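Local coordinates for protein fanconi-associated nuclease 1 homolog (Pseudomonas aeruginosa, PDB 5Y7Q) that belongs to the FAN1 nuclease family and is a largely helical, multidomain protein that includes a VRR-NUC domain, at residues E56-L61 with D229-R234; E222-S227 with F424-G429; R509-R514 with L556-F561; R537-V542 with R565-A570. All coordinates share one frame; numbering follows the deposited sequence.

Overall arrangement
The four contacts fall into two pairs. Interactions 1 and 2, with centres 16 Å apart, share the loop that leads from helix 209-215 to helix 236-253, and Arg-57 of the first probably hydrogen-bonds through NH2 to the O of Ser-227 in the second. Interactions 3 and 4 lie within the VRR-NUC range, with centres 12 Å apart; there Trp-511 packs on Tyr-539, Met-541 and Met-567, so the helix pair rests against the strand pair. The two pairs are well separated, interactions 2 and 3 having nearest atoms about 14 Å apart. All four contacts come within about 10 to 13 Å of the bound nucleic acid, measured between nearest atoms.

Interaction 1: residues E56-L61 with D229-R234; sequences ERYADL and DSRGFR
Arg-231 reaches from the loop 229-234 to the end of helix 42-57, where its NE donates to the O of Arg-57 at 3.1 Å. The bond is nearly straight (163° at the hydrogen), and the carbonyl oxygen lies at the edge of the guanidinium, close to its plane. Beneath this reach is the tightly packed part of the contact. Tyr-58 holds its CG beside the backbone N (chi1 -73°), which carries the ring under the arginine chain; ring and guanidinium planes are only 8° apart, and Tyr-58 CZ lies 3.5 Å from CB of Arg-231. The phenol oxygen continues to the backbone of the loop and takes a weak, 3.5 Å bond from N of Phe-233 to OH of Tyr-58. Beside it, CE2 of Tyr-58 meets CB of Phe-233 at 4.3 Å, and CD1 of Leu-61 sits over one guanidinium face, 4.3 Å from NH1 of Arg-231. Met-199 of helix 190-201 and Val-239 of helix 236-253 pack on this part. NH1 of Arg-231 also makes weak bonds back to the carbonyls of Phe-233 and Arg-234, so the guanidinium is tied to its own loop as well as to the helix.

The solvent side is looser. Exposed Asp-60 approaches NH2 of Arg-231 as an ion pair, but the atoms are too close in the model for its geometry to be trusted, and Asp-229 points away. An arginine taking up a carbonyl of a helix's last turn here joins helix 42-57, in the range of the FAN1 HTH domain, to the loop preceding helix 236-253.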
# COMPACT_ATOMS: atom_id res chain seq x y z
N GLU A 56 -4.91 12.95 25.24
CA GLU A 56 -3.71 12.81 26.07
C GLU A 56 -2.42 12.89 25.26
O GLU A 56 -1.46 13.54 25.69
CB GLU A 56 -3.77 11.50 26.88
CG GLU A 56 -3.96 10.24 26.05
CD GLU A 56 -4.03 8.97 26.90
OE1 GLU A 56 -4.08 9.10 28.15
OE2 GLU A 56 -4.03 7.86 26.31
N ARG A 57 -2.37 12.24 24.09
CA ARG A 57 -1.09 12.16 23.36
C ARG A 57 -0.82 13.39 22.51
O ARG A 57 0.34 13.72 22.25
CB ARG A 57 -1.03 10.92 22.47
CG ARG A 57 -1.61 9.67 23.06
CD ARG A 57 -0.88 9.26 24.30
NE ARG A 57 0.12 8.24 24.02
CZ ARG A 57 -0.17 6.96 23.86
NH1 ARG A 57 -1.44 6.58 23.96
NH2 ARG A 57 0.80 6.08 23.62
N TYR A 58 -1.88 14.01 21.96
CA TYR A 58 -1.74 15.16 21.09
C TYR A 58 -2.06 16.49 21.77
O TYR A 58 -2.12 17.51 21.07
CB TYR A 58 -2.58 14.96 19.84
CG TYR A 58 -1.94 13.95 18.92
CD1 TYR A 58 -2.26 12.60 19.02
CD2 TYR A 58 -0.99 14.33 17.98
CE1 TYR A 58 -1.67 11.66 18.21
CE2 TYR A 58 -0.40 13.39 17.15
CZ TYR A 58 -0.75 12.06 17.27
OH TYR A 58 -0.17 11.11 16.46
N ALA A 59 -2.28 16.52 23.09
CA ALA A 59 -2.83 17.71 23.74
C ALA A 59 -2.14 18.98 23.30
O ALA A 59 -2.78 20.04 23.22
CB ALA A 59 -2.72 17.59 25.26
N ASP A 60 -0.84 18.91 23.00
CA ASP A 60 -0.07 20.08 22.62
C ASP A 60 -0.23 20.46 21.15
O ASP A 60 0.13 21.58 20.77
CB ASP A 60 1.41 19.82 22.92
CG ASP A 60 1.77 18.34 22.82
OD1 ASP A 60 0.94 17.49 23.21
OD2 ASP A 60 2.89 18.04 22.35
N LEU A 61 -0.75 19.56 20.33
CA LEU A 61 -0.86 19.78 18.90
C LEU A 61 -2.23 20.31 18.46
O LEU A 61 -2.38 20.69 17.29
CB LEU A 61 -0.56 18.46 18.18
CG LEU A 61 -0.11 18.44 16.73
CD1 LEU A 61 1.08 17.53 16.62
CD2 LEU A 61 -1.24 17.95 15.85
N ASP A 229 4.13 8.58 25.63
CA ASP A 229 4.33 9.80 24.86
C ASP A 229 4.53 9.55 23.36
O ASP A 229 4.79 10.51 22.62
CB ASP A 229 5.51 10.59 25.41
CG ASP A 229 5.22 12.07 25.50
OD1 ASP A 229 4.92 12.56 26.62
OD2 ASP A 229 5.26 12.75 24.44
N SER A 230 4.42 8.30 22.91
CA SER A 230 4.65 7.95 21.52
C SER A 230 3.47 8.38 20.65
O SER A 230 2.31 8.13 21.01
CB SER A 230 4.89 6.45 21.39
OG SER A 230 5.24 6.08 20.07
N ARG A 231 3.76 9.02 19.52
CA ARG A 231 2.71 9.41 18.57
C ARG A 231 3.28 9.61 17.17
O ARG A 231 4.48 9.88 16.98
CB ARG A 231 1.97 10.69 19.02
CG ARG A 231 2.76 11.58 19.95
CD ARG A 231 3.04 12.93 19.33
NE ARG A 231 2.68 14.02 20.23
CZ ARG A 231 3.13 15.27 20.12
NH1 ARG A 231 3.97 15.59 19.16
NH2 ARG A 231 2.73 16.19 20.99
N GLY A 232 2.38 9.50 16.20
CA GLY A 232 2.71 9.68 14.80
C GLY A 232 3.35 11.01 14.47
O GLY A 232 4.46 11.05 13.93
N PHE A 233 2.70 12.11 14.81
CA PHE A 233 3.17 13.42 14.39
C PHE A 233 3.76 14.19 15.56
O PHE A 233 3.26 14.11 16.68
CB PHE A 233 2.04 14.21 13.76
CG PHE A 233 1.63 13.66 12.46
CD1 PHE A 233 2.27 14.04 11.30
CD2 PHE A 233 0.65 12.70 12.39
CE1 PHE A 233 1.92 13.53 10.10
CE2 PHE A 233 0.28 12.16 11.18
CZ PHE A 233 0.92 12.58 10.03
N ARG A 234 4.82 14.94 15.27
CA ARG A 234 5.43 15.80 16.29
C ARG A 234 4.88 17.22 16.15
O ARG A 234 4.19 17.71 17.05
CB ARG A 234 6.95 15.76 16.19
CG ARG A 234 7.57 14.46 16.70
CD ARG A 234 9.08 14.58 16.83
NE ARG A 234 9.62 15.60 15.93
CZ ARG A 234 10.15 16.76 16.32
NH1 ARG A 234 10.23 17.06 17.62
NH2 ARG A 234 10.61 17.61 15.41

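Interaction 2: residues E222-S227 with F424-G429; sequences ESVEFS and FAAIPG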
# COMPACT_ATOMS: atom_id res chain seq x y z
N GLU A 222 0.08 -7.64 16.40
CA GLU A 222 0.99 -7.89 17.52
C GLU A 222 0.94 -6.73 18.50
O GLU A 222 0.85 -5.57 18.10
CB GLU A 222 2.42 -8.10 17.02
CG GLU A 222 3.50 -8.12 18.12
CD GLU A 222 3.51 -9.39 18.98
OE1 GLU A 222 2.55 -9.67 19.74
OE2 GLU A 222 4.52 -10.12 18.92
N SER A 223 0.96 -7.06 19.79
CA SER A 223 0.86 -6.06 20.84
C SER A 223 2.26 -5.62 21.22
O SER A 223 3.08 -6.44 21.63
CB SER A 223 0.12 -6.62 22.05
OG SER A 223 0.97 -6.65 23.18
N VAL A 224 2.56 -4.34 21.06
CA VAL A 224 3.82 -3.75 21.50
C VAL A 224 3.52 -2.85 22.68
O VAL A 224 2.50 -2.15 22.69
CB VAL A 224 4.52 -2.95 20.40
CG1 VAL A 224 5.85 -2.44 20.90
CG2 VAL A 224 4.69 -3.77 19.16
N GLU A 225 4.40 -2.87 23.68
CA GLU A 225 4.31 -1.91 24.77
C GLU A 225 5.24 -0.75 24.43
O GLU A 225 6.46 -0.90 24.45
CB GLU A 225 4.64 -2.57 26.11
CG GLU A 225 3.56 -3.59 26.61
CD GLU A 225 2.08 -3.15 26.39
OE1 GLU A 225 1.54 -3.32 25.27
OE2 GLU A 225 1.45 -2.65 27.35
N PHE A 226 4.64 0.40 24.12
CA PHE A 226 5.35 1.59 23.67
C PHE A 226 5.08 2.73 24.64
O PHE A 226 4.15 2.68 25.45
CB PHE A 226 4.92 2.00 22.25
CG PHE A 226 3.44 1.90 22.01
CD1 PHE A 226 2.89 0.76 21.45
CD2 PHE A 226 2.60 2.95 22.35
CE1 PHE A 226 1.52 0.66 21.23
CE2 PHE A 226 1.22 2.87 22.14
CZ PHE A 226 0.68 1.71 21.58
N SER A 227 5.93 3.76 24.56
CA SER A 227 5.87 4.85 25.52
C SER A 227 4.53 5.58 25.43
O SER A 227 3.96 5.74 24.36
CB SER A 227 7.01 5.84 25.26
OG SER A 227 6.94 6.36 23.95
N PHE A 424 9.58 -6.13 15.70
CA PHE A 424 8.57 -5.56 16.59
C PHE A 424 9.15 -4.89 17.84
O PHE A 424 8.42 -4.72 18.83
CB PHE A 424 7.55 -6.64 16.96
CG PHE A 424 6.66 -6.98 15.82
CD1 PHE A 424 5.61 -6.15 15.48
CD2 PHE A 424 6.89 -8.10 15.04
CE1 PHE A 424 4.80 -6.46 14.42
CE2 PHE A 424 6.09 -8.39 13.96
CZ PHE A 424 5.05 -7.59 13.65
N ALA A 425 10.44 -4.62 17.88
CA ALA A 425 10.99 -3.96 19.05
C ALA A 425 10.36 -2.59 19.24
O ALA A 425 9.98 -1.92 18.27
CB ALA A 425 12.51 -3.84 18.94
N ALA A 426 10.33 -2.15 20.49
CA ALA A 426 9.63 -0.97 21.00
C ALA A 426 10.47 0.29 20.84
O ALA A 426 10.46 1.16 21.71
CB ALA A 426 9.21 -1.18 22.46
N ILE A 427 11.36 0.29 19.84
CA ILE A 427 12.15 1.46 19.45
C ILE A 427 11.26 2.70 19.41
O ILE A 427 10.18 2.66 18.79
CB ILE A 427 12.79 1.21 18.07
CG1 ILE A 427 13.65 -0.05 18.09
CG2 ILE A 427 13.60 2.41 17.60
CD1 ILE A 427 14.90 0.08 18.96
N PRO A 428 11.63 3.80 20.06
CA PRO A 428 10.70 4.93 20.17
C PRO A 428 10.25 5.44 18.81
O PRO A 428 11.04 5.52 17.86
CB PRO A 428 11.50 5.97 20.96
CG PRO A 428 12.32 5.14 21.87
CD PRO A 428 12.76 3.94 21.01
N GLY A 429 8.96 5.77 18.73
CA GLY A 429 8.33 6.21 17.51
C GLY A 429 8.01 5.12 16.50
O GLY A 429 7.54 5.44 15.40
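Glu-222 lays its aliphatic stem over one face of the Phe-424 ring. CB of Glu-222 stands 4.2 Å from the centroid of the Phe-424 ring, 23° off the ring normal, a CH-pi contact displaced toward the rim. With CG anti to the backbone N (chi1 169°), the next methylene stays over the same ring, and CG of Glu-222 lies 3.9 Å from CD1 of Phe-424. The chain then bends, leaving the carboxylate turned almost perpendicular to the ring, their planes 85° apart. That acid end is held elsewhere: OE1 uses its anti lone pair for the N of Ser-223, at 3.1 Å from Ser-223 N to Glu-222 OE1, while OE2 accepts from NE1 of Trp-420.

The contact joins two irregular loops, one between helices 209-215 and 236-253, the other leaving helix 420-423 at Phe-424; they meet by van der Waals packing of side chains on one another and on carbonyl oxygens, without backbone pairing. Val-224 is the second point of contact and spreads its two methyls between two partners. CG2 of Val-224 lies 3.9 Å from O of Phe-424 and comes obliquely to its ring, whereas CG1 of Val-224 lies 3.9 Å from CB of Ala-426. The Ala-426 methyl also fits against the neighbouring backbone, with CB 3.4 Å from O of Glu-225. Phe-431 touches both Val-224 and Phe-424, and the Trp-420 ring meets that of Phe-424.

Interaction 3: residues R509-R514 with L556-F561; sequences RAWFER and LRWLQF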
# COMPACT_ATOMS: atom_id res chain seq x y z
N ARG A 509 21.54 -17.02 6.19
CA ARG A 509 22.21 -15.78 6.52
C ARG A 509 22.42 -14.92 5.28
O ARG A 509 22.15 -13.72 5.31
CB ARG A 509 23.53 -16.05 7.23
CG ARG A 509 24.41 -14.85 7.35
CD ARG A 509 25.17 -14.91 8.63
NE ARG A 509 24.43 -14.28 9.73
CZ ARG A 509 24.93 -14.10 10.95
NH1 ARG A 509 24.20 -13.52 11.88
NH2 ARG A 509 26.17 -14.50 11.22
N ALA A 510 22.89 -15.52 4.19
CA ALA A 510 23.14 -14.73 2.98
C ALA A 510 21.86 -14.01 2.53
O ALA A 510 21.84 -12.78 2.39
CB ALA A 510 23.69 -15.63 1.88
N TRP A 511 20.78 -14.76 2.34
CA TRP A 511 19.52 -14.16 1.94
C TRP A 511 19.08 -13.08 2.93
O TRP A 511 18.71 -11.97 2.53
CB TRP A 511 18.44 -15.23 1.81
CG TRP A 511 18.74 -16.22 0.78
CD1 TRP A 511 19.45 -16.02 -0.38
CD2 TRP A 511 18.41 -17.60 0.81
NE1 TRP A 511 19.56 -17.20 -1.08
CE2 TRP A 511 18.94 -18.19 -0.37
CE3 TRP A 511 17.74 -18.41 1.72
CZ2 TRP A 511 18.79 -19.54 -0.66
CZ3 TRP A 511 17.59 -19.75 1.43
CH2 TRP A 511 18.11 -20.30 0.25
N PHE A 512 19.12 -13.39 4.23
CA PHE A 512 18.58 -12.47 5.23
C PHE A 512 19.33 -11.15 5.24
O PHE A 512 18.73 -10.07 5.37
CB PHE A 512 18.62 -13.14 6.61
CG PHE A 512 17.64 -14.28 6.75
CD1 PHE A 512 16.77 -14.60 5.71
CD2 PHE A 512 17.58 -15.01 7.92
CE1 PHE A 512 15.86 -15.65 5.82
CE2 PHE A 512 16.66 -16.05 8.05
CZ PHE A 512 15.81 -16.37 7.00
N GLU A 513 20.65 -11.20 5.08
CA GLU A 513 21.42 -9.96 5.01
C GLU A 513 21.13 -9.21 3.72
O GLU A 513 21.12 -7.97 3.72
CB GLU A 513 22.91 -10.25 5.15
CG GLU A 513 23.67 -9.22 5.98
CD GLU A 513 23.85 -9.63 7.43
OE1 GLU A 513 24.49 -10.68 7.69
OE2 GLU A 513 23.34 -8.91 8.32
N ARG A 514 20.86 -9.92 2.62
CA ARG A 514 20.52 -9.20 1.39
C ARG A 514 19.20 -8.46 1.53
O ARG A 514 19.07 -7.31 1.09
CB ARG A 514 20.47 -10.16 0.20
CG ARG A 514 20.35 -9.44 -1.15
CD ARG A 514 20.33 -10.41 -2.33
NE ARG A 514 19.35 -10.03 -3.34
CZ ARG A 514 19.62 -9.29 -4.42
NH1 ARG A 514 20.85 -8.83 -4.65
NH2 ARG A 514 18.63 -9.01 -5.27
N LEU A 556 16.60 -11.38 -12.14
CA LEU A 556 17.97 -11.54 -12.63
C LEU A 556 18.99 -11.21 -11.55
O LEU A 556 20.02 -11.89 -11.45
CB LEU A 556 18.21 -10.64 -13.84
CG LEU A 556 18.05 -11.29 -15.21
CD1 LEU A 556 18.09 -10.22 -16.28
CD2 LEU A 556 19.15 -12.33 -15.41
N ARG A 557 18.74 -10.16 -10.77
CA ARG A 557 19.68 -9.87 -9.69
C ARG A 557 19.70 -11.00 -8.67
O ARG A 557 20.76 -11.35 -8.15
CB ARG A 557 19.34 -8.53 -9.04
CG ARG A 557 18.99 -7.47 -10.07
CD ARG A 557 19.00 -6.05 -9.51
NE ARG A 557 17.66 -5.47 -9.38
CZ ARG A 557 16.95 -5.54 -8.26
NH1 ARG A 557 17.47 -6.15 -7.21
NH2 ARG A 557 15.74 -4.98 -8.19
N TRP A 558 18.54 -11.60 -8.41
CA TRP A 558 18.54 -12.70 -7.45
C TRP A 558 19.23 -13.94 -8.01
O TRP A 558 19.91 -14.65 -7.26
CB TRP A 558 17.12 -13.02 -7.00
CG TRP A 558 17.21 -13.33 -5.58
CD1 TRP A 558 17.67 -14.50 -5.01
CD2 TRP A 558 16.95 -12.44 -4.50
NE1 TRP A 558 17.67 -14.39 -3.64
CE2 TRP A 558 17.23 -13.13 -3.30
CE3 TRP A 558 16.48 -11.13 -4.42
CZ2 TRP A 558 17.06 -12.55 -2.05
CZ3 TRP A 558 16.32 -10.56 -3.19
CH2 TRP A 558 16.61 -11.27 -2.01
N LEU A 559 19.10 -14.20 -9.30
CA LEU A 559 19.85 -15.28 -9.92
C LEU A 559 21.35 -15.02 -9.84
O LEU A 559 22.13 -15.93 -9.55
CB LEU A 559 19.42 -15.45 -11.36
CG LEU A 559 18.05 -16.07 -11.54
CD1 LEU A 559 18.02 -16.64 -12.94
CD2 LEU A 559 17.87 -17.13 -10.51
N GLN A 560 21.77 -13.79 -10.14
CA GLN A 560 23.17 -13.44 -10.03
C GLN A 560 23.66 -13.67 -8.60
O GLN A 560 24.70 -14.29 -8.37
CB GLN A 560 23.39 -11.99 -10.46
CG GLN A 560 24.85 -11.55 -10.52
CD GLN A 560 25.01 -10.04 -10.71
OE1 GLN A 560 24.07 -9.35 -11.12
NE2 GLN A 560 26.21 -9.53 -10.41
N PHE A 561 22.88 -13.21 -7.63
CA PHE A 561 23.27 -13.35 -6.24
C PHE A 561 23.38 -14.82 -5.84
O PHE A 561 24.35 -15.23 -5.18
CB PHE A 561 22.27 -12.63 -5.34
CG PHE A 561 22.56 -12.79 -3.89
CD1 PHE A 561 23.49 -11.98 -3.27
CD2 PHE A 561 21.92 -13.77 -3.14
CE1 PHE A 561 23.76 -12.11 -1.91
CE2 PHE A 561 22.20 -13.92 -1.79
CZ PHE A 561 23.12 -13.09 -1.17
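Arg-514 lies in the cleft between Trp-558 and Phe-561. Its CD is 3.6 Å from the centroid of the Phe-561 ring, almost above the centre, and 3.9 Å from the centroid of the six-membered ring of Trp-558, making a CH-pi contact with each. The guanidinium then stands edge-on to the indole face, planes 86° apart, with CZ of Arg-514 4.0 Å from the centroid of the six-membered ring of Trp-558 as a cation-pi pair. CG anti to the backbone N (chi1 -170°) starts the arginine across the gap between the helices, and the bend at chi3 turns the guanidinium.

That gap is wide: the segment axes come no closer than 12.5 Å, their N-to-C directions 141° apart, nearer antiparallel than parallel, and long side chains fill it. Helix 553-564 is the connection of a beta-alpha-beta unit in the VRR-NUC domain, and helix 505-517 packs alongside it.

CD1 of Trp-511 meets the edge of Phe-561, 3.7 Å from CE2 of Phe-561, and CZ of Phe-561 lies 4.0 Å from CB of Ala-510. Farther out, Met-567 and Ile-411 back Trp-511. Arg-557 brings its guanidinium beside that of Arg-514, and Asp-342, touching Arg-557 and a long, weak ion partner of Arg-514, may temper the two charges.

Interaction 4: residues R537-V542 with R565-A570; sequences RRYRMV and REMPVA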
# COMPACT_ATOMS: atom_id res chain seq x y z
N ARG A 537 18.44 -34.02 2.20
CA ARG A 537 18.35 -32.65 2.74
C ARG A 537 18.80 -31.60 1.73
O ARG A 537 19.53 -30.66 2.05
CB ARG A 537 19.14 -32.50 4.05
CG ARG A 537 18.74 -33.52 5.12
CD ARG A 537 19.56 -33.38 6.39
NE ARG A 537 19.20 -32.16 7.07
CZ ARG A 537 19.88 -31.60 8.07
NH1 ARG A 537 21.00 -32.17 8.50
NH2 ARG A 537 19.42 -30.47 8.63
N ARG A 538 18.31 -31.72 0.49
CA ARG A 538 18.77 -30.84 -0.57
C ARG A 538 17.62 -30.04 -1.16
O ARG A 538 16.44 -30.42 -1.07
CB ARG A 538 19.49 -31.63 -1.68
CG ARG A 538 20.47 -30.79 -2.51
CD ARG A 538 21.17 -31.63 -3.59
NE ARG A 538 20.35 -31.85 -4.78
CZ ARG A 538 19.74 -32.99 -5.08
NH1 ARG A 538 19.03 -33.10 -6.20
NH2 ARG A 538 19.86 -34.04 -4.26
N TYR A 539 17.96 -28.91 -1.78
CA TYR A 539 16.94 -28.04 -2.34
C TYR A 539 17.42 -27.49 -3.67
O TYR A 539 18.62 -27.43 -3.95
CB TYR A 539 16.57 -26.89 -1.40
CG TYR A 539 17.52 -25.71 -1.45
CD1 TYR A 539 18.77 -25.77 -0.87
CD2 TYR A 539 17.15 -24.52 -2.07
CE1 TYR A 539 19.63 -24.70 -0.91
CE2 TYR A 539 18.01 -23.44 -2.11
CZ TYR A 539 19.26 -23.53 -1.54
OH TYR A 539 20.14 -22.46 -1.57
N ARG A 540 16.45 -27.11 -4.49
CA ARG A 540 16.72 -26.29 -5.66
C ARG A 540 15.53 -25.36 -5.89
O ARG A 540 14.39 -25.80 -5.76
CB ARG A 540 16.97 -27.14 -6.90
CG ARG A 540 17.07 -26.33 -8.14
CD ARG A 540 17.43 -27.14 -9.38
NE ARG A 540 16.39 -28.10 -9.74
CZ ARG A 540 16.28 -28.62 -10.95
NH1 ARG A 540 17.14 -28.26 -11.89
NH2 ARG A 540 15.32 -29.50 -11.23
N MET A 541 15.80 -24.10 -6.22
CA MET A 541 14.77 -23.13 -6.59
C MET A 541 14.66 -23.06 -8.10
O MET A 541 15.66 -23.11 -8.81
CB MET A 541 15.11 -21.73 -6.08
CG MET A 541 15.03 -21.61 -4.60
SD MET A 541 15.85 -20.13 -4.00
CE MET A 541 15.59 -20.47 -2.29
N VAL A 542 13.43 -22.91 -8.58
CA VAL A 542 13.16 -22.91 -10.01
C VAL A 542 12.26 -21.73 -10.35
O VAL A 542 11.10 -21.68 -9.91
CB VAL A 542 12.52 -24.23 -10.46
CG1 VAL A 542 12.32 -24.22 -11.97
CG2 VAL A 542 13.37 -25.47 -9.99
N ARG A 565 26.93 -17.46 -4.95
CA ARG A 565 27.08 -18.26 -3.74
C ARG A 565 27.12 -19.76 -4.01
O ARG A 565 27.14 -20.55 -3.06
CB ARG A 565 25.93 -17.99 -2.77
CG ARG A 565 26.25 -16.98 -1.71
CD ARG A 565 25.86 -15.63 -2.18
NE ARG A 565 25.98 -14.68 -1.09
CZ ARG A 565 26.78 -13.62 -1.12
NH1 ARG A 565 27.51 -13.39 -2.20
NH2 ARG A 565 26.82 -12.80 -0.07
N GLU A 566 27.09 -20.17 -5.28
CA GLU A 566 26.82 -21.56 -5.63
C GLU A 566 25.59 -22.05 -4.87
O GLU A 566 25.61 -23.07 -4.17
CB GLU A 566 28.05 -22.46 -5.40
CG GLU A 566 29.28 -22.17 -6.32
CD GLU A 566 29.81 -23.42 -7.07
OE1 GLU A 566 29.23 -24.52 -6.93
OE2 GLU A 566 30.82 -23.29 -7.81
N MET A 567 24.55 -21.29 -4.97
CA MET A 567 23.24 -21.76 -4.55
C MET A 567 22.56 -22.47 -5.71
O MET A 567 22.76 -22.12 -6.88
CB MET A 567 22.36 -20.60 -4.09
CG MET A 567 22.61 -20.21 -2.65
SD MET A 567 22.34 -18.46 -2.36
CE MET A 567 22.97 -18.31 -0.70
N PRO A 568 21.79 -23.47 -5.38
CA PRO A 568 21.07 -24.23 -6.41
C PRO A 568 19.83 -23.53 -6.95
O PRO A 568 18.72 -23.74 -6.45
CB PRO A 568 20.70 -25.52 -5.66
CG PRO A 568 20.58 -25.08 -4.25
CD PRO A 568 21.68 -24.08 -4.06
N VAL A 569 19.99 -22.67 -7.95
CA VAL A 569 18.89 -22.11 -8.71
C VAL A 569 18.91 -22.67 -10.13
O VAL A 569 19.96 -23.03 -10.67
CB VAL A 569 18.97 -20.59 -8.76
CG1 VAL A 569 18.70 -19.99 -7.41
CG2 VAL A 569 20.36 -20.19 -9.27
N ALA A 570 17.73 -22.71 -10.74
CA ALA A 570 17.60 -23.06 -12.14
C ALA A 570 16.39 -22.32 -12.71
O ALA A 570 15.47 -21.98 -11.97
CB ALA A 570 17.42 -24.57 -12.34
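Pro-568 forms the centre of an inverse gamma turn just ahead of strand 569-577, and it sets CG over one face of the Tyr-539 ring, the two side chains crossing at about a right angle. CG of the proline stands 3.6 Å from the centroid of the Tyr-539 ring, 19° off the normal, a CH-pi contact offset toward the rim. The tyrosine reaches this place by holding CG between its backbone N and carbonyl carbon, the crowded position (chi1 82°); the OH of Tyr-539 runs on to Met-567, 3.5 Å from CG of that residue.

Regular pairing follows directly. N of Met-541 donates to O of Pro-568 at 3.0 Å, and N of Ala-570 donates to O of Met-541 at 2.9 Å, so Met-541 is gripped by both neighbours of Val-569. On one face of the sheet, CB of Met-541 meets CG1 of Val-569 at 4.2 Å, with Trp-511 packed on the methionine and Leu-559 of helix 553-564 on the valine. The opposite face carries Val-542 and Ala-570, where the bent chain of Arg-540 brings NH1 to 3.7 Å from CB of Ala-570.

Two parallel neighbouring strands, 538-545 and 569-577, joined through helix 553-564, make a beta-alpha-beta crossover, consistent with the PD-(D/E)XK-like core of VRR-NUC domains.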